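Local coordinates for BH1974 protein (Bacillus halodurans, PDB 3ON5) that probably serves, as an XdhC/CoxI-family protein with a Rossmann domain, in the xanthine dehydrogenase system, at residues 208-213 / 269-274; 215-220 / 325-330; 249-254 / 276-281; 288-293 / 334-339. One frame throughout, in Å; residues are numbered along the deposited sequence.

Contact 1. Residues 208-213 / 269-274; sequences GPDVPP and MTHHFQ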
loop_
_atom_site.group_PDB
_atom_site.type_symbol
_atom_site.label_atom_id
_atom_site.label_comp_id
_atom_site.label_asym_id
_atom_site.label_seq_id
_atom_site.Cartn_x
_atom_site.Cartn_y
_atom_site.Cartn_z
ATOM N N GLY A 208 -25.020 14.218 22.322
ATOM C CA GLY A 208 -23.995 14.152 23.358
ATOM C C GLY A 208 -22.766 13.383 22.898
ATOM O O GLY A 208 -22.818 12.720 21.858
ATOM N N PRO A 209 -21.643 13.412 23.657
ATOM C CA PRO A 209 -20.416 12.717 23.204
ATOM C C PRO A 209 -20.528 11.178 23.154
ATOM O O PRO A 209 -19.588 10.516 22.683
ATOM C CB PRO A 209 -19.374 13.123 24.241
ATOM C CG PRO A 209 -20.135 13.582 25.413
ATOM C CD PRO A 209 -21.395 14.178 24.893
ATOM N N ASP A 210 -21.675 10.604 23.569
ATOM C CA ASP A 210 -21.913 9.158 23.518
ATOM C C ASP A 210 -22.582 8.723 22.182
ATOM O O ASP A 210 -22.595 7.524 21.859
ATOM C CB ASP A 210 -22.788 8.715 24.705
ATOM C CG ASP A 210 -24.145 9.401 24.874
ATOM O OD1 ASP A 210 -24.212 10.651 24.770
ATOM O OD2 ASP A 210 -25.092 8.725 25.271
ATOM N N VAL A 211 -23.105 9.703 21.402
ATOM C CA VAL A 211 -23.855 9.491 20.158
ATOM C C VAL A 211 -22.895 9.292 18.938
ATOM O O VAL A 211 -23.226 8.439 18.107
ATOM C CB VAL A 211 -24.847 10.658 19.911
ATOM C CG1 VAL A 211 -25.663 10.434 18.645
ATOM C CG2 VAL A 211 -25.780 10.822 21.102
ATOM N N PRO A 212 -21.725 9.975 18.791
ATOM C CA PRO A 212 -20.884 9.735 17.600
ATOM C C PRO A 212 -20.523 8.239 17.361
ATOM O O PRO A 212 -20.660 7.851 16.183
ATOM C CB PRO A 212 -19.633 10.562 17.896
ATOM C CG PRO A 212 -20.140 11.686 18.688
ATOM C CD PRO A 212 -21.138 11.054 19.611
ATOM N N PRO A 213 -20.145 7.370 18.365
ATOM C CA PRO A 213 -19.845 5.962 18.025
ATOM C C PRO A 213 -21.064 5.217 17.482
ATOM O O PRO A 213 -20.912 4.423 16.556
ATOM C CB PRO A 213 -19.381 5.344 19.349
ATOM C CG PRO A 213 -19.749 6.268 20.399
ATOM C CD PRO A 213 -19.897 7.622 19.806
HETATM N N MSE A 269 -31.845 9.522 23.417
HETATM C CA MSE A 269 -30.671 9.546 24.305
HETATM C C MSE A 269 -30.162 10.965 24.506
HETATM O O MSE A 269 -28.971 11.247 24.279
HETATM C CB MSE A 269 -29.559 8.654 23.758
HETATM C CG MSE A 269 -29.385 8.724 22.241
HETATM SE SE MSE A 269 -28.099 7.405 21.677
HETATM C CE MSE A 269 -28.805 5.885 22.570
ATOM N N THR A 270 -31.070 11.844 24.987
ATOM C CA THR A 270 -30.781 13.257 25.198
ATOM C C THR A 270 -30.159 13.491 26.569
ATOM O O THR A 270 -29.502 14.510 26.749
ATOM C CB THR A 270 -32.043 14.135 25.043
ATOM O OG1 THR A 270 -32.892 13.978 26.177
ATOM C CG2 THR A 270 -32.807 13.876 23.756
ATOM N N HIS A 271 -30.389 12.573 27.541
ATOM C CA HIS A 271 -29.924 12.650 28.937
ATOM C C HIS A 271 -30.660 13.764 29.683
ATOM O O HIS A 271 -30.214 14.182 30.742
ATOM C CB HIS A 271 -28.396 12.858 29.040
ATOM C CG HIS A 271 -27.588 11.755 28.437
ATOM N ND1 HIS A 271 -27.332 10.597 29.134
ATOM C CD2 HIS A 271 -26.968 11.687 27.236
ATOM C CE1 HIS A 271 -26.584 9.850 28.336
ATOM N NE2 HIS A 271 -26.343 10.460 27.177
ATOM N N HIS A 272 -31.778 14.244 29.119
ATOM C CA HIS A 272 -32.671 15.286 29.646
ATOM C C HIS A 272 -34.044 14.714 29.752
ATOM O O HIS A 272 -34.645 14.394 28.726
ATOM C CB HIS A 272 -32.663 16.549 28.766
ATOM C CG HIS A 272 -31.388 17.328 28.813
ATOM N ND1 HIS A 272 -30.249 16.902 28.131
ATOM C CD2 HIS A 272 -31.127 18.517 29.402
ATOM C CE1 HIS A 272 -29.324 17.817 28.374
ATOM N NE2 HIS A 272 -29.808 18.814 29.129
ATOM N N PHE A 273 -34.528 14.547 30.987
ATOM C CA PHE A 273 -35.798 13.917 31.308
ATOM C C PHE A 273 -36.972 14.573 30.577
ATOM O O PHE A 273 -37.705 13.873 29.883
ATOM C CB PHE A 273 -36.051 13.955 32.818
ATOM C CG PHE A 273 -37.219 13.095 33.246
ATOM C CD1 PHE A 273 -38.509 13.620 33.305
ATOM C CD2 PHE A 273 -37.029 11.764 33.606
ATOM C CE1 PHE A 273 -39.586 12.823 33.685
ATOM C CE2 PHE A 273 -38.107 10.974 34.011
ATOM C CZ PHE A 273 -39.377 11.507 34.047
ATOM N N GLN A 274 -37.162 15.885 30.735
ATOM C CA GLN A 274 -38.276 16.608 30.115
ATOM C C GLN A 274 -38.251 16.453 28.581
ATOM O O GLN A 274 -39.315 16.255 27.980
ATOM C CB GLN A 274 -38.206 18.091 30.513
ATOM C CG GLN A 274 -39.333 18.975 29.981
ATOM C CD GLN A 274 -39.108 20.429 30.341
ATOM O OE1 GLN A 274 -39.230 20.838 31.506
ATOM N NE2 GLN A 274 -38.791 21.248 29.338
#
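With CG of Asp210 set between its own backbone N and carbonyl carbon (chi1 56°) and CG of His271 beside its backbone N (chi1 -61°), carboxylate and imidazole approach from opposite directions. The ring meets the acid through its edge: NE2 of His271 donates to OD2 of Asp210 at 2.9 Å, and more weakly to OD1 of the same Asp210 at 3.2 Å. OD2 lies close to the imidazole plane, whereas NE2 comes in on the syn side of OD2 and well out of the carboxylate plane, and the two flat groups are turned 51° apart. Beside this polar pair, the selenium atom SE of the selenomethionine Met269 lies 4.2 Å from CG2 of Val211. Local turns position both partners: a type I turn joins Gly208 to Val211, and Thr270 OG1 forms an ST turn by accepting from His272 N at 3.2 Å. Tyr49 of the second subunit meets the His271 ring edge-to-face. The glycine-rich turn after strand 200-205, a hallmark of Rossmann domains, is thus joined to the loop after the adjacent parallel strand 265-268; helix 211-221 leads away from the first, helix 273-283 from the second, and Ile333 of helix 326-343 packs on Met269.

Contact 2. Residues 215-220 / 325-330; sequences VTFASN and GPEEIA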
loop_
_atom_site.group_PDB
_atom_site.type_symbol
_atom_site.label_atom_id
_atom_site.label_comp_id
_atom_site.label_asym_id
_atom_site.label_seq_id
_atom_site.Cartn_x
_atom_site.Cartn_y
_atom_site.Cartn_z
ATOM N N VAL A 215 -23.576 6.516 15.723
ATOM C CA VAL A 215 -23.788 6.976 14.348
ATOM C C VAL A 215 -22.832 6.195 13.429
ATOM O O VAL A 215 -23.277 5.696 12.402
ATOM C CB VAL A 215 -23.627 8.523 14.197
ATOM C CG1 VAL A 215 -23.680 8.964 12.737
ATOM C CG2 VAL A 215 -24.693 9.258 15.008
ATOM N N THR A 216 -21.548 6.025 13.829
ATOM C CA THR A 216 -20.549 5.312 13.038
ATOM C C THR A 216 -20.930 3.831 12.878
ATOM O O THR A 216 -20.942 3.322 11.762
ATOM C CB THR A 216 -19.192 5.465 13.706
ATOM O OG1 THR A 216 -18.824 6.832 13.625
ATOM C CG2 THR A 216 -18.108 4.608 13.062
ATOM N N PHE A 217 -21.227 3.144 13.974
ATOM C CA PHE A 217 -21.559 1.734 13.920
ATOM C C PHE A 217 -22.851 1.532 13.126
ATOM O O PHE A 217 -22.872 0.673 12.263
ATOM C CB PHE A 217 -21.666 1.143 15.331
ATOM C CG PHE A 217 -20.417 1.233 16.195
ATOM C CD1 PHE A 217 -19.154 1.281 15.621
ATOM C CD2 PHE A 217 -20.501 1.152 17.579
ATOM C CE1 PHE A 217 -18.003 1.329 16.420
ATOM C CE2 PHE A 217 -19.350 1.204 18.377
ATOM C CZ PHE A 217 -18.110 1.281 17.790
ATOM N N ALA A 218 -23.879 2.366 13.331
ATOM C CA ALA A 218 -25.142 2.231 12.603
ATOM C C ALA A 218 -24.983 2.537 11.130
ATOM O O ALA A 218 -25.607 1.868 10.319
ATOM C CB ALA A 218 -26.187 3.146 13.189
ATOM N N SER A 219 -24.153 3.531 10.785
ATOM C CA SER A 219 -23.890 3.922 9.399
ATOM C C SER A 219 -23.176 2.787 8.644
ATOM O O SER A 219 -23.631 2.399 7.566
ATOM C CB SER A 219 -23.061 5.200 9.353
ATOM O OG SER A 219 -22.848 5.642 8.023
ATOM N N ASN A 220 -22.116 2.206 9.260
ATOM C CA ASN A 220 -21.305 1.116 8.712
ATOM C C ASN A 220 -22.139 -0.149 8.460
ATOM O O ASN A 220 -21.923 -0.820 7.453
ATOM C CB ASN A 220 -20.139 0.784 9.643
ATOM C CG ASN A 220 -19.074 1.849 9.759
ATOM O OD1 ASN A 220 -19.198 2.953 9.246
ATOM N ND2 ASN A 220 -17.987 1.548 10.454
ATOM N N GLY A 325 -19.520 2.493 28.899
ATOM C CA GLY A 325 -19.002 3.559 28.051
ATOM C C GLY A 325 -19.754 3.710 26.740
ATOM O O GLY A 325 -20.472 2.799 26.314
ATOM N N PRO A 326 -19.563 4.850 26.042
ATOM C CA PRO A 326 -20.317 5.090 24.797
ATOM C C PRO A 326 -20.088 4.062 23.704
ATOM O O PRO A 326 -21.033 3.679 23.033
ATOM C CB PRO A 326 -19.774 6.435 24.322
ATOM C CG PRO A 326 -19.321 7.118 25.548
ATOM C CD PRO A 326 -18.754 6.031 26.411
ATOM N N GLU A 327 -18.844 3.644 23.519
ATOM C CA GLU A 327 -18.414 2.722 22.479
ATOM C C GLU A 327 -19.051 1.342 22.626
ATOM O O GLU A 327 -19.509 0.791 21.625
ATOM C CB GLU A 327 -16.892 2.596 22.541
ATOM C CG GLU A 327 -16.177 3.920 22.343
ATOM C CD GLU A 327 -16.214 4.462 20.930
ATOM O OE1 GLU A 327 -16.018 5.689 20.773
ATOM O OE2 GLU A 327 -16.421 3.667 19.980
ATOM N N GLU A 328 -19.087 0.794 23.856
ATOM C CA GLU A 328 -19.669 -0.516 24.120
ATOM C C GLU A 328 -21.195 -0.466 24.033
ATOM O O GLU A 328 -21.782 -1.372 23.448
ATOM C CB GLU A 328 -19.230 -1.047 25.492
ATOM C CG GLU A 328 -17.749 -1.401 25.543
ATOM C CD GLU A 328 -17.186 -1.839 26.881
ATOM O OE1 GLU A 328 -17.921 -2.463 27.686
ATOM O OE2 GLU A 328 -15.986 -1.567 27.114
ATOM N N ILE A 329 -21.834 0.603 24.579
ATOM C CA ILE A 329 -23.294 0.789 24.574
ATOM C C ILE A 329 -23.768 0.878 23.123
ATOM O O ILE A 329 -24.772 0.254 22.778
ATOM C CB ILE A 329 -23.718 2.022 25.417
ATOM C CG1 ILE A 329 -23.404 1.787 26.913
ATOM C CG2 ILE A 329 -25.217 2.309 25.264
ATOM C CD1 ILE A 329 -23.517 2.986 27.809
ATOM N N ALA A 330 -23.003 1.582 22.268
ATOM C CA ALA A 330 -23.279 1.725 20.835
ATOM C C ALA A 330 -23.296 0.355 20.141
ATOM O O ALA A 330 -24.208 0.119 19.349
ATOM C CB ALA A 330 -22.250 2.630 20.190
#
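Phe217 of helix 211-221 reaches across to Glu327 and Ala330, one turn apart on helix 326-343, in a helix-to-helix contact on one face of the parallel Rossmann sheet. CD2 of the ring lies 3.5 Å from CB of Ala330, the apolar part of the interface. At the ring edge, CE2 of Phe217 lies 3.3 Å from the backbone O of Glu327, which is near the ring plane; this is packing of an aromatic edge against a carbonyl, and no hydrogen bond crosses here. The Glu327 carboxylate also reaches the ring, its plane 78° from that of the phenyl group. Replacing Phe217 by alanine is likely to open a gap against CB of Ala330 and leave the Glu327 carbonyl and carboxylate without their aromatic neighbour. Further out, Pro213 packs on Glu327 and Ala330 from the preceding turn of helix 211-221. The interface continues into the assembly, where Phe217 meets Phe217 of the second subunit with the ring planes at about 80°, and Glu328 forms a salt bridge with Arg342 of the second subunit. The acid beside the ring is positioned by its own chain: Glu327, bent at chi2 (-72°), carries OE2 to within 3.7 Å of CZ of Phe217.

Contact 3. Residues 249-254 / 276-281; sequences DFPADF and DQEILH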
loop_
_atom_site.group_PDB
_atom_site.type_symbol
_atom_site.label_atom_id
_atom_site.label_comp_id
_atom_site.label_asym_id
_atom_site.label_seq_id
_atom_site.Cartn_x
_atom_site.Cartn_y
_atom_site.Cartn_z
ATOM N N ASP A 249 -32.672 21.598 16.337
ATOM C CA ASP A 249 -34.034 21.996 16.699
ATOM C C ASP A 249 -34.440 21.470 18.045
ATOM O O ASP A 249 -33.910 20.447 18.467
ATOM C CB ASP A 249 -35.033 21.422 15.645
ATOM C CG ASP A 249 -35.775 22.410 14.778
ATOM O OD1 ASP A 249 -36.170 23.482 15.301
ATOM O OD2 ASP A 249 -36.086 22.059 13.619
ATOM N N PHE A 250 -35.459 22.083 18.679
ATOM C CA PHE A 250 -36.024 21.511 19.904
ATOM C C PHE A 250 -36.854 20.288 19.523
ATOM O O PHE A 250 -37.498 20.340 18.468
ATOM C CB PHE A 250 -36.850 22.532 20.681
ATOM C CG PHE A 250 -36.017 23.498 21.462
ATOM C CD1 PHE A 250 -35.449 23.128 22.670
ATOM C CD2 PHE A 250 -35.853 24.799 21.031
ATOM C CE1 PHE A 250 -34.656 24.016 23.388
ATOM C CE2 PHE A 250 -35.128 25.706 21.788
ATOM C CZ PHE A 250 -34.494 25.297 22.935
ATOM N N PRO A 251 -36.816 19.175 20.307
ATOM C CA PRO A 251 -37.573 17.954 19.936
ATOM C C PRO A 251 -38.995 18.209 19.447
ATOM O O PRO A 251 -39.369 17.631 18.433
ATOM C CB PRO A 251 -37.638 17.162 21.228
ATOM C CG PRO A 251 -36.425 17.552 21.952
ATOM C CD PRO A 251 -36.088 18.976 21.570
ATOM N N ALA A 252 -39.741 19.123 20.111
ATOM C CA ALA A 252 -41.109 19.489 19.768
ATOM C C ALA A 252 -41.214 20.061 18.354
ATOM O O ALA A 252 -42.224 19.829 17.691
ATOM C CB ALA A 252 -41.641 20.500 20.767
ATOM N N ASP A 253 -40.196 20.820 17.902
ATOM C CA ASP A 253 -40.171 21.390 16.557
ATOM C C ASP A 253 -39.819 20.331 15.561
ATOM O O ASP A 253 -40.422 20.285 14.505
ATOM C CB ASP A 253 -39.184 22.544 16.467
ATOM C CG ASP A 253 -39.628 23.778 17.188
ATOM O OD1 ASP A 253 -40.800 24.172 17.021
ATOM O OD2 ASP A 253 -38.779 24.412 17.840
ATOM N N PHE A 254 -38.845 19.478 15.893
ATOM C CA PHE A 254 -38.436 18.381 15.036
ATOM C C PHE A 254 -39.621 17.472 14.730
ATOM O O PHE A 254 -39.910 17.258 13.562
ATOM C CB PHE A 254 -37.309 17.586 15.685
ATOM C CG PHE A 254 -36.803 16.450 14.840
ATOM C CD1 PHE A 254 -35.773 16.649 13.922
ATOM C CD2 PHE A 254 -37.314 15.168 14.995
ATOM C CE1 PHE A 254 -35.273 15.584 13.168
ATOM C CE2 PHE A 254 -36.824 14.111 14.234
ATOM C CZ PHE A 254 -35.792 14.318 13.339
ATOM N N ASP A 276 -36.714 13.895 26.778
ATOM C CA ASP A 276 -37.031 12.486 26.526
ATOM C C ASP A 276 -38.529 12.216 26.693
ATOM O O ASP A 276 -39.117 11.486 25.891
ATOM C CB ASP A 276 -36.229 11.578 27.461
ATOM C CG ASP A 276 -34.735 11.531 27.208
ATOM O OD1 ASP A 276 -34.296 11.993 26.138
ATOM O OD2 ASP A 276 -34.017 10.952 28.033
ATOM N N GLN A 277 -39.154 12.840 27.706
ATOM C CA GLN A 277 -40.570 12.703 27.964
ATOM C C GLN A 277 -41.406 13.333 26.834
ATOM O O GLN A 277 -42.399 12.710 26.466
ATOM C CB GLN A 277 -40.927 13.333 29.306
ATOM C CG GLN A 277 -42.299 12.908 29.786
ATOM C CD GLN A 277 -42.641 13.502 31.110
ATOM O OE1 GLN A 277 -42.764 14.724 31.248
ATOM N NE2 GLN A 277 -42.879 12.638 32.095
ATOM N N GLU A 278 -41.024 14.513 26.249
ATOM C CA GLU A 278 -41.875 15.044 25.165
ATOM C C GLU A 278 -41.718 14.160 23.938
ATOM O O GLU A 278 -42.728 13.865 23.301
ATOM C CB GLU A 278 -41.681 16.556 24.799
ATOM C CG GLU A 278 -40.402 17.084 24.140
ATOM C CD GLU A 278 -40.423 18.596 23.884
ATOM O OE1 GLU A 278 -41.408 19.243 24.313
ATOM O OE2 GLU A 278 -39.466 19.141 23.274
ATOM N N ILE A 279 -40.488 13.642 23.676
ATOM C CA ILE A 279 -40.230 12.762 22.521
ATOM C C ILE A 279 -41.080 11.473 22.640
ATOM O O ILE A 279 -41.849 11.178 21.724
ATOM C CB ILE A 279 -38.736 12.431 22.356
ATOM C CG1 ILE A 279 -37.882 13.711 22.278
ATOM C CG2 ILE A 279 -38.533 11.553 21.115
ATOM C CD1 ILE A 279 -36.441 13.512 22.522
ATOM N N LEU A 280 -40.982 10.766 23.778
ATOM C CA LEU A 280 -41.710 9.525 24.025
ATOM C C LEU A 280 -43.241 9.715 23.963
ATOM O O LEU A 280 -43.911 8.940 23.286
ATOM C CB LEU A 280 -41.322 8.959 25.393
ATOM C CG LEU A 280 -41.989 7.643 25.820
ATOM C CD1 LEU A 280 -41.689 6.518 24.846
ATOM C CD2 LEU A 280 -41.563 7.271 27.224
ATOM N N HIS A 281 -43.782 10.734 24.646
ATOM C CA HIS A 281 -45.216 11.015 24.689
ATOM C C HIS A 281 -45.768 11.292 23.307
ATOM O O HIS A 281 -46.917 10.954 23.057
ATOM C CB HIS A 281 -45.506 12.193 25.611
ATOM C CG HIS A 281 -45.500 11.819 27.068
ATOM N ND1 HIS A 281 -46.549 12.156 27.907
ATOM C CD2 HIS A 281 -44.621 11.064 27.765
ATOM C CE1 HIS A 281 -46.244 11.643 29.093
ATOM N NE2 HIS A 281 -45.096 10.974 29.053
#
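The first turn of helix 251-257, with Phe250 at the N-cap and Pro251 and Ala252 following, meets Glu278 and Ile279 of helix 273-283, a helix pair of the Rossmann domain. OE2 of Glu278 lies 3.2 Å from the backbone N of Ala252 and accepts a weak hydrogen bond, bent to an N-H...O angle of 131°. An acid facing the amino end of a helix is likely to gain some stabilisation from the helix dipole. Glu278 gets there with CG between its backbone N and carbonyl carbon (chi1 68°) and the chain extended beyond, crossing the proline ring at about a right angle. The same OE2 rests 3.4 Å from CB of Pro251 and 3.6 Å from CB of Ala252. Next to it, CG1 of Ile279 packs on CB of Pro251 at 3.6 Å, the apolar centre of the contact. Within the turn, the carbonyl O of Phe250 receives both Asp253 N and Phe254 N. Ala252 and Glu278 lie toward solvent, Pro251 and Ile279 inward. Ile279 leans on Ile268 of strand 265-268, Phe254 covers Val226 and Thr228 of strand 223-229, and on its far flank helix 273-283 packs against Leu303 of helix 297-304.

Contact 4. Residues 288-293 / 334-339; sequences LRYIGI and VAQLIQ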
loop_
_atom_site.group_PDB
_atom_site.type_symbol
_atom_site.label_atom_id
_atom_site.label_comp_id
_atom_site.label_asym_id
_atom_site.label_seq_id
_atom_site.Cartn_x
_atom_site.Cartn_y
_atom_site.Cartn_z
ATOM N N LEU A 288 -44.662 2.223 15.585
ATOM C CA LEU A 288 -43.221 2.296 15.280
ATOM C C LEU A 288 -42.550 0.942 15.359
ATOM O O LEU A 288 -42.910 0.099 16.189
ATOM C CB LEU A 288 -42.476 3.266 16.212
ATOM C CG LEU A 288 -42.269 4.677 15.700
ATOM C CD1 LEU A 288 -42.136 5.640 16.842
ATOM C CD2 LEU A 288 -41.074 4.760 14.778
ATOM N N ARG A 289 -41.556 0.755 14.488
ATOM C CA ARG A 289 -40.733 -0.440 14.391
ATOM C C ARG A 289 -39.966 -0.665 15.696
ATOM O O ARG A 289 -39.950 -1.782 16.218
ATOM C CB ARG A 289 -39.764 -0.257 13.205
ATOM C CG ARG A 289 -38.893 -1.442 12.843
ATOM C CD ARG A 289 -39.604 -2.528 12.061
ATOM N NE ARG A 289 -38.680 -3.580 11.635
ATOM C CZ ARG A 289 -37.982 -3.547 10.503
ATOM N NH1 ARG A 289 -38.087 -2.509 9.678
ATOM N NH2 ARG A 289 -37.164 -4.544 10.192
ATOM N N TYR A 290 -39.380 0.426 16.246
ATOM C CA TYR A 290 -38.520 0.393 17.425
ATOM C C TYR A 290 -38.403 1.751 18.138
ATOM O O TYR A 290 -38.226 2.760 17.456
ATOM C CB TYR A 290 -37.123 -0.026 16.914
ATOM C CG TYR A 290 -36.008 -0.010 17.926
ATOM C CD1 TYR A 290 -35.735 -1.125 18.704
ATOM C CD2 TYR A 290 -35.169 1.093 18.050
ATOM C CE1 TYR A 290 -34.683 -1.132 19.612
ATOM C CE2 TYR A 290 -34.131 1.110 18.975
ATOM C CZ TYR A 290 -33.883 -0.012 19.742
ATOM O OH TYR A 290 -32.849 -0.021 20.637
ATOM N N ILE A 291 -38.437 1.759 19.505
ATOM C CA ILE A 291 -38.201 2.923 20.384
ATOM C C ILE A 291 -37.260 2.464 21.484
ATOM O O ILE A 291 -37.615 1.603 22.290
ATOM C CB ILE A 291 -39.456 3.631 20.977
ATOM C CG1 ILE A 291 -40.486 4.023 19.904
ATOM C CG2 ILE A 291 -39.038 4.849 21.842
ATOM C CD1 ILE A 291 -41.837 4.420 20.495
ATOM N N GLY A 292 -36.055 2.998 21.467
ATOM C CA GLY A 292 -35.043 2.657 22.452
ATOM C C GLY A 292 -34.726 3.877 23.282
ATOM O O GLY A 292 -34.456 4.945 22.720
ATOM N N ILE A 293 -34.805 3.745 24.626
ATOM C CA ILE A 293 -34.525 4.873 25.507
ATOM C C ILE A 293 -33.358 4.506 26.414
ATOM O O ILE A 293 -33.407 3.502 27.129
ATOM C CB ILE A 293 -35.755 5.347 26.330
ATOM C CG1 ILE A 293 -37.016 5.414 25.470
ATOM C CG2 ILE A 293 -35.453 6.695 27.027
ATOM C CD1 ILE A 293 -38.246 5.738 26.237
ATOM N N VAL A 334 -26.595 -1.402 18.280
ATOM C CA VAL A 334 -26.541 -1.842 16.875
ATOM C C VAL A 334 -26.797 -3.374 16.816
ATOM O O VAL A 334 -27.564 -3.816 15.955
ATOM C CB VAL A 334 -25.233 -1.437 16.167
ATOM C CG1 VAL A 334 -25.282 -1.834 14.705
ATOM C CG2 VAL A 334 -25.028 0.068 16.258
ATOM N N ALA A 335 -26.248 -4.150 17.780
ATOM C CA ALA A 335 -26.490 -5.597 17.933
ATOM C C ALA A 335 -27.995 -5.877 18.056
ATOM O O ALA A 335 -28.533 -6.685 17.295
ATOM C CB ALA A 335 -25.748 -6.123 19.148
ATOM N N GLN A 336 -28.686 -5.122 18.939
ATOM C CA GLN A 336 -30.138 -5.201 19.136
ATOM C C GLN A 336 -30.894 -4.850 17.861
ATOM O O GLN A 336 -31.890 -5.493 17.557
ATOM C CB GLN A 336 -30.581 -4.260 20.263
ATOM C CG GLN A 336 -32.019 -4.477 20.733
ATOM C CD GLN A 336 -32.287 -3.666 21.958
ATOM O OE1 GLN A 336 -32.184 -2.443 21.954
ATOM N NE2 GLN A 336 -32.583 -4.326 23.055
ATOM N N LEU A 337 -30.424 -3.845 17.118
ATOM C CA LEU A 337 -31.066 -3.400 15.894
ATOM C C LEU A 337 -30.962 -4.476 14.824
ATOM O O LEU A 337 -31.986 -4.810 14.230
ATOM C CB LEU A 337 -30.473 -2.074 15.407
ATOM C CG LEU A 337 -30.757 -0.855 16.286
ATOM C CD1 LEU A 337 -30.135 0.372 15.693
ATOM C CD2 LEU A 337 -32.237 -0.611 16.433
ATOM N N ILE A 338 -29.761 -5.069 14.640
ATOM C CA ILE A 338 -29.486 -6.171 13.700
ATOM C C ILE A 338 -30.383 -7.372 14.059
ATOM O O ILE A 338 -31.083 -7.903 13.192
ATOM C CB ILE A 338 -27.965 -6.555 13.707
ATOM C CG1 ILE A 338 -27.122 -5.399 13.138
ATOM C CG2 ILE A 338 -27.714 -7.846 12.912
ATOM C CD1 ILE A 338 -25.589 -5.468 13.382
ATOM N N GLN A 339 -30.384 -7.763 15.347
ATOM C CA GLN A 339 -31.174 -8.874 15.846
ATOM C C GLN A 339 -32.658 -8.728 15.470
ATOM O O GLN A 339 -33.255 -9.701 15.041
ATOM C CB GLN A 339 -31.030 -8.978 17.365
ATOM C CG GLN A 339 -31.695 -10.214 17.951
ATOM C CD GLN A 339 -31.756 -10.131 19.446
ATOM O OE1 GLN A 339 -31.180 -10.968 20.151
ATOM N NE2 GLN A 339 -32.424 -9.088 19.964
#
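One face of the Tyr290 ring carries a methyl group of Leu337, and the hydroxyl end of its edge meets the amide of Gln336. CD2 of Leu337 sits over the ring centre, 3.7 Å from the centroid and 14° off the normal, a CH-pi contact. OH of Tyr290 donates to OE1 of Gln336 at 2.8 Å, and that oxygen lies near the ring plane. The donor is tilted 25° from the carbonyl plane, and ring and amide planes stand 64° apart. Tyr290 projects from its strand with CG anti to the backbone N, and Gln336 runs out extended beyond CG, which brings OH and OE1 together between strand and helix. The buried OE1 of Gln336 also accepts from the backbone N of Gly318, so two donors hold the amide in place. A phenylalanine in place of Tyr290 would probably leave that oxygen without its hydroxyl donor and the amide less firmly fixed. Around them, Phe265 of strand 265-268 touches both Tyr290 and Leu337, and Tyr314 of strand 313-314 touches Tyr290 and Gln336. A parallel strand with side chains directed at a covering helix, here strand 290-293 covered by helix 326-343, is the standard layering of a Rossmann alpha/beta domain.

In the fold
From the N terminus, contact 1 opens just after strand 200-205 and closes beyond strand 265-268. Contact 2 opens in helix 211-221, before contact 1 has closed, and ends in helix 326-343, so the two cross; they also touch through Pro213 and Glu327. Contact 3 spans 249-254 to 276-281, nested inside the loop of contact 2 and crossing contact 1, with which it shares helix 273-283. Contact 4 opens after both have closed and crosses contact 2, which shares its helix 326-343. Helices 211-221 and 326-343 lie on one sheet face, helices 251-257 and 273-283 on the other; contact 1 bridges loops at the strand ends. Contacts 1, 2 and 4 also reach the second subunit.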